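Local coordinates for protein putative glycosylhydrolase (Parabacteroides distasonis, PDB 3S5Q) that is a putative glycoside hydrolase of the 3-keto-disaccharide hydrolase family with a concanavalin A-like fold, its activity probably hydrolytic but its substrate not established, at residues N75-W88 with P188-G200. Sequence-based numbering, arbitrary orientation.
With EDO (1,2-ethanediol), chain J.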
# COMPACT_ATOMS: atom_id res chain seq x y z
N ASN A 75 -6.76 7.21 -6.27
CA ASN A 75 -5.47 7.60 -5.71
C ASN A 75 -5.55 7.36 -4.18
O ASN A 75 -6.42 7.94 -3.50
CB ASN A 75 -5.24 9.08 -6.05
CG ASN A 75 -3.83 9.56 -5.75
OD1 ASN A 75 -3.21 9.14 -4.79
ND2 ASN A 75 -3.33 10.46 -6.57
N SER A 76 -4.67 6.50 -3.66
CA SER A 76 -4.69 6.04 -2.27
C SER A 76 -3.30 5.42 -2.03
O SER A 76 -2.32 5.77 -2.71
CB SER A 76 -5.84 5.03 -2.09
OG SER A 76 -5.97 4.50 -0.77
N GLY A 77 -3.19 4.48 -1.10
CA GLY A 77 -1.93 3.80 -0.83
C GLY A 77 -1.91 3.09 0.52
O GLY A 77 -2.86 3.18 1.31
N VAL A 78 -0.81 2.37 0.76
CA VAL A 78 -0.59 1.66 1.99
C VAL A 78 0.65 2.30 2.61
O VAL A 78 1.64 2.54 1.94
CB VAL A 78 -0.34 0.16 1.75
CG1 VAL A 78 -0.10 -0.57 3.12
CG2 VAL A 78 -1.50 -0.46 0.97
N VAL A 79 0.55 2.62 3.89
CA VAL A 79 1.59 3.29 4.61
C VAL A 79 2.21 2.33 5.65
O VAL A 79 1.50 1.72 6.46
CB VAL A 79 0.99 4.56 5.29
CG1 VAL A 79 2.07 5.30 6.15
CG2 VAL A 79 0.32 5.52 4.24
N ILE A 80 3.52 2.18 5.61
CA ILE A 80 4.19 1.32 6.58
C ILE A 80 5.26 2.14 7.32
O ILE A 80 5.59 3.26 6.93
CB ILE A 80 4.79 0.07 5.92
CG1 ILE A 80 5.93 0.45 4.93
CG2 ILE A 80 3.66 -0.76 5.27
CD1 ILE A 80 6.79 -0.69 4.37
N TYR A 81 5.71 1.57 8.43
CA TYR A 81 6.77 2.15 9.23
C TYR A 81 6.41 3.58 9.69
O TYR A 81 7.27 4.46 9.73
CB TYR A 81 8.05 2.14 8.44
CG TYR A 81 8.58 0.77 8.00
CD1 TYR A 81 8.09 -0.43 8.54
CD2 TYR A 81 9.71 0.70 7.17
CE1 TYR A 81 8.65 -1.67 8.18
CE2 TYR A 81 10.26 -0.51 6.82
CZ TYR A 81 9.74 -1.69 7.32
OH TYR A 81 10.33 -2.87 6.96
N CYS A 82 5.14 3.81 10.02
CA CYS A 82 4.71 5.16 10.44
C CYS A 82 5.01 5.39 11.91
O CYS A 82 4.49 4.70 12.78
CB CYS A 82 3.22 5.38 10.20
SG CYS A 82 2.72 7.07 10.62
N THR A 83 5.84 6.37 12.20
CA THR A 83 6.21 6.65 13.59
C THR A 83 5.38 7.79 14.20
O THR A 83 5.51 8.08 15.40
CB THR A 83 7.71 7.00 13.64
OG1 THR A 83 7.94 8.09 12.76
CG2 THR A 83 8.51 5.78 13.19
N ASP A 84 4.59 8.49 13.36
CA ASP A 84 3.76 9.61 13.82
C ASP A 84 2.56 9.70 12.92
O ASP A 84 2.67 10.13 11.77
CB ASP A 84 4.55 10.92 13.79
CG ASP A 84 3.79 12.10 14.41
OD1 ASP A 84 2.53 12.19 14.33
OD2 ASP A 84 4.49 12.96 14.97
N LYS A 85 1.44 9.21 13.41
CA LYS A 85 0.23 9.16 12.61
C LYS A 85 -0.25 10.58 12.26
O LYS A 85 -0.68 10.83 11.13
CB LYS A 85 -0.84 8.31 13.30
CG LYS A 85 -0.46 6.82 13.31
CD LYS A 85 -1.54 5.94 13.97
CE LYS A 85 -1.38 5.75 15.46
NZ LYS A 85 -2.35 4.69 15.92
N GLY A 86 -0.11 11.52 13.20
CA GLY A 86 -0.48 12.92 12.97
C GLY A 86 0.30 13.57 11.84
O GLY A 86 -0.24 14.24 10.96
N ASN A 87 1.59 13.33 11.84
CA ASN A 87 2.47 13.92 10.86
C ASN A 87 3.01 12.81 9.99
O ASN A 87 4.21 12.65 9.90
CB ASN A 87 3.58 14.67 11.64
CG ASN A 87 4.49 15.47 10.75
OD1 ASN A 87 4.10 15.89 9.68
ND2 ASN A 87 5.75 15.68 11.21
N TRP A 88 2.14 12.01 9.35
CA TRP A 88 2.58 10.76 8.73
C TRP A 88 3.42 10.95 7.46
O TRP A 88 4.26 10.11 7.15
CB TRP A 88 1.40 9.80 8.43
CG TRP A 88 0.44 10.28 7.36
CD1 TRP A 88 -0.61 11.11 7.54
CD2 TRP A 88 0.48 9.96 5.97
NE1 TRP A 88 -1.25 11.34 6.34
CE2 TRP A 88 -0.60 10.64 5.36
CE3 TRP A 88 1.32 9.18 5.18
CZ2 TRP A 88 -0.86 10.55 3.99
CZ3 TRP A 88 1.07 9.08 3.83
CH2 TRP A 88 -0.01 9.77 3.23
N PRO A 188 13.30 4.52 10.66
CA PRO A 188 12.93 3.35 11.46
C PRO A 188 12.16 2.32 10.65
O PRO A 188 11.35 2.71 9.81
CB PRO A 188 11.97 3.92 12.50
CG PRO A 188 12.45 5.29 12.71
CD PRO A 188 12.76 5.75 11.28
N THR A 189 12.42 1.03 10.90
CA THR A 189 11.77 -0.06 10.16
C THR A 189 10.71 -0.74 11.03
O THR A 189 10.47 -1.95 10.92
CB THR A 189 12.82 -1.03 9.60
OG1 THR A 189 13.59 -1.58 10.68
CG2 THR A 189 13.75 -0.28 8.61
N LYS A 190 10.06 0.06 11.89
CA LYS A 190 8.98 -0.37 12.77
C LYS A 190 7.97 0.80 12.89
O LYS A 190 8.36 1.96 13.06
CB LYS A 190 9.53 -0.76 14.16
CG LYS A 190 8.46 -1.33 15.12
CD LYS A 190 8.99 -1.62 16.55
CE LYS A 190 8.08 -2.61 17.27
NZ LYS A 190 8.69 -3.07 18.58
N GLY A 191 6.68 0.51 12.75
CA GLY A 191 5.72 1.56 12.86
C GLY A 191 4.30 1.08 12.69
O GLY A 191 4.06 -0.09 12.45
N TYR A 192 3.37 2.02 12.80
CA TYR A 192 1.97 1.77 12.53
C TYR A 192 1.83 1.46 11.05
O TYR A 192 2.64 1.92 10.23
CB TYR A 192 1.11 3.00 12.90
CG TYR A 192 1.24 3.34 14.35
CD1 TYR A 192 0.58 2.59 15.32
CD2 TYR A 192 2.09 4.36 14.77
CE1 TYR A 192 0.74 2.88 16.66
CE2 TYR A 192 2.23 4.67 16.10
CZ TYR A 192 1.58 3.91 17.04
OH TYR A 192 1.71 4.23 18.38
N ILE A 193 0.79 0.71 10.73
CA ILE A 193 0.41 0.47 9.34
C ILE A 193 -0.89 1.24 9.10
O ILE A 193 -1.76 1.26 9.96
CB ILE A 193 0.19 -1.04 9.05
CG1 ILE A 193 1.51 -1.83 9.11
CG2 ILE A 193 -0.52 -1.21 7.70
CD1 ILE A 193 1.34 -3.34 9.02
N GLY A 194 -1.00 1.87 7.93
CA GLY A 194 -2.19 2.61 7.55
C GLY A 194 -2.58 2.40 6.11
O GLY A 194 -1.75 2.04 5.27
N LEU A 195 -3.87 2.61 5.85
CA LEU A 195 -4.39 2.80 4.51
C LEU A 195 -4.77 4.27 4.31
O LEU A 195 -5.55 4.85 5.09
CB LEU A 195 -5.61 1.92 4.31
CG LEU A 195 -5.45 0.48 4.69
CD1 LEU A 195 -6.79 -0.19 4.48
CD2 LEU A 195 -4.28 -0.20 3.89
N GLN A 196 -4.21 4.88 3.27
CA GLN A 196 -4.57 6.23 2.92
C GLN A 196 -6.05 6.19 2.52
O GLN A 196 -6.53 5.18 2.05
CB GLN A 196 -3.70 6.77 1.77
CG GLN A 196 -3.84 8.31 1.58
CD GLN A 196 -3.00 8.90 0.42
OE1 GLN A 196 -2.22 8.21 -0.26
NE2 GLN A 196 -3.16 10.21 0.21
N GLY A 197 -6.77 7.27 2.76
CA GLY A 197 -8.15 7.37 2.26
C GLY A 197 -8.19 7.75 0.78
O GLY A 197 -7.24 7.56 0.01
N LYS A 198 -9.32 8.30 0.42
CA LYS A 198 -9.66 8.75 -0.92
C LYS A 198 -8.93 10.10 -1.22
O LYS A 198 -9.45 11.18 -0.90
CB LYS A 198 -11.19 8.91 -0.89
CG LYS A 198 -11.97 9.08 -2.16
CD LYS A 198 -13.39 9.55 -1.76
CE LYS A 198 -14.31 9.86 -2.95
NZ LYS A 198 -15.75 9.99 -2.56
N HIS A 199 -7.75 10.03 -1.82
CA HIS A 199 -6.95 11.25 -2.15
C HIS A 199 -7.40 11.87 -3.50
O HIS A 199 -7.01 12.99 -3.84
CB HIS A 199 -5.45 10.90 -2.17
CG HIS A 199 -4.52 12.08 -2.20
ND1 HIS A 199 -4.39 12.96 -1.14
CD2 HIS A 199 -3.61 12.46 -3.13
CE1 HIS A 199 -3.47 13.86 -1.44
NE2 HIS A 199 -2.97 13.58 -2.63
N GLY A 200 -8.20 11.12 -4.26
CA GLY A 200 -8.84 11.64 -5.47
C GLY A 200 -10.30 11.92 -5.20
O GLY A 200 -10.71 11.98 -4.04
C1 EDO J . 17.42 -2.66 11.07
O1 EDO J . 17.66 -3.55 9.99
C2 EDO J . 16.69 -1.48 10.46
O2 EDO J . 16.09 -0.68 11.48
O HOH W 1 10.54 -4.22 9.37
O HOH W 2 4.93 -0.80 9.87
O HOH W 3 9.77 5.16 9.50
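The Lys85 side chain runs over one face of the Tyr192 ring, the two side chains crossing at about a right angle, and its CE makes a CH-pi contact 3.5 Å from the ring centroid, almost on the normal. A bend at chi3 (-89°) folds the chain so that NZ also stays over that face, 3.9 Å from the centroid, in a cation-pi contact; the ammonium is held as well by the carbonyl of Thr55. The Tyr81 ring also takes a CH-pi contact, from Thr189 CA over one face, 3.6 Å from the centroid, while Ile80 CD1 covers the opposite face. Its hydroxyl reaches the carbonyl of Gly144 and, through a water, that of Thr189.

From Cys82 back to Gly77 the two segments pair as antiparallel strands. Val79 N meets Gly194 O at 2.7 Å on a nearly straight line (176°). Cys82 and Tyr192 form the next hydrogen-bonded pair, but the register slips by one residue at a beta bulge around Tyr81, whose backbone N and Gly191 O share a water. The side chains of Val78 and Leu195 lie side by side, CG2 of Val78 4.0 Å from CD2 of Leu195, on the face turned to the other sheet. Gln196 N still bonds Gly77 O; beyond it Ser76 OG donates to Gln196 O (3.0 Å) from above the carbonyl plane, and His199 N bonds Asn75 O.

Strand 75-82 runs between 192-195 and 93-98, and 53-55 flanks 192-195 on its far side. Val78, Ile193 and Leu195 pack on strands 62-70 and 204-213 of the second sheet, as in a concanavalin A-like sandwich; Trp88 meets Trp54 of strand 53-55 edge-to-face.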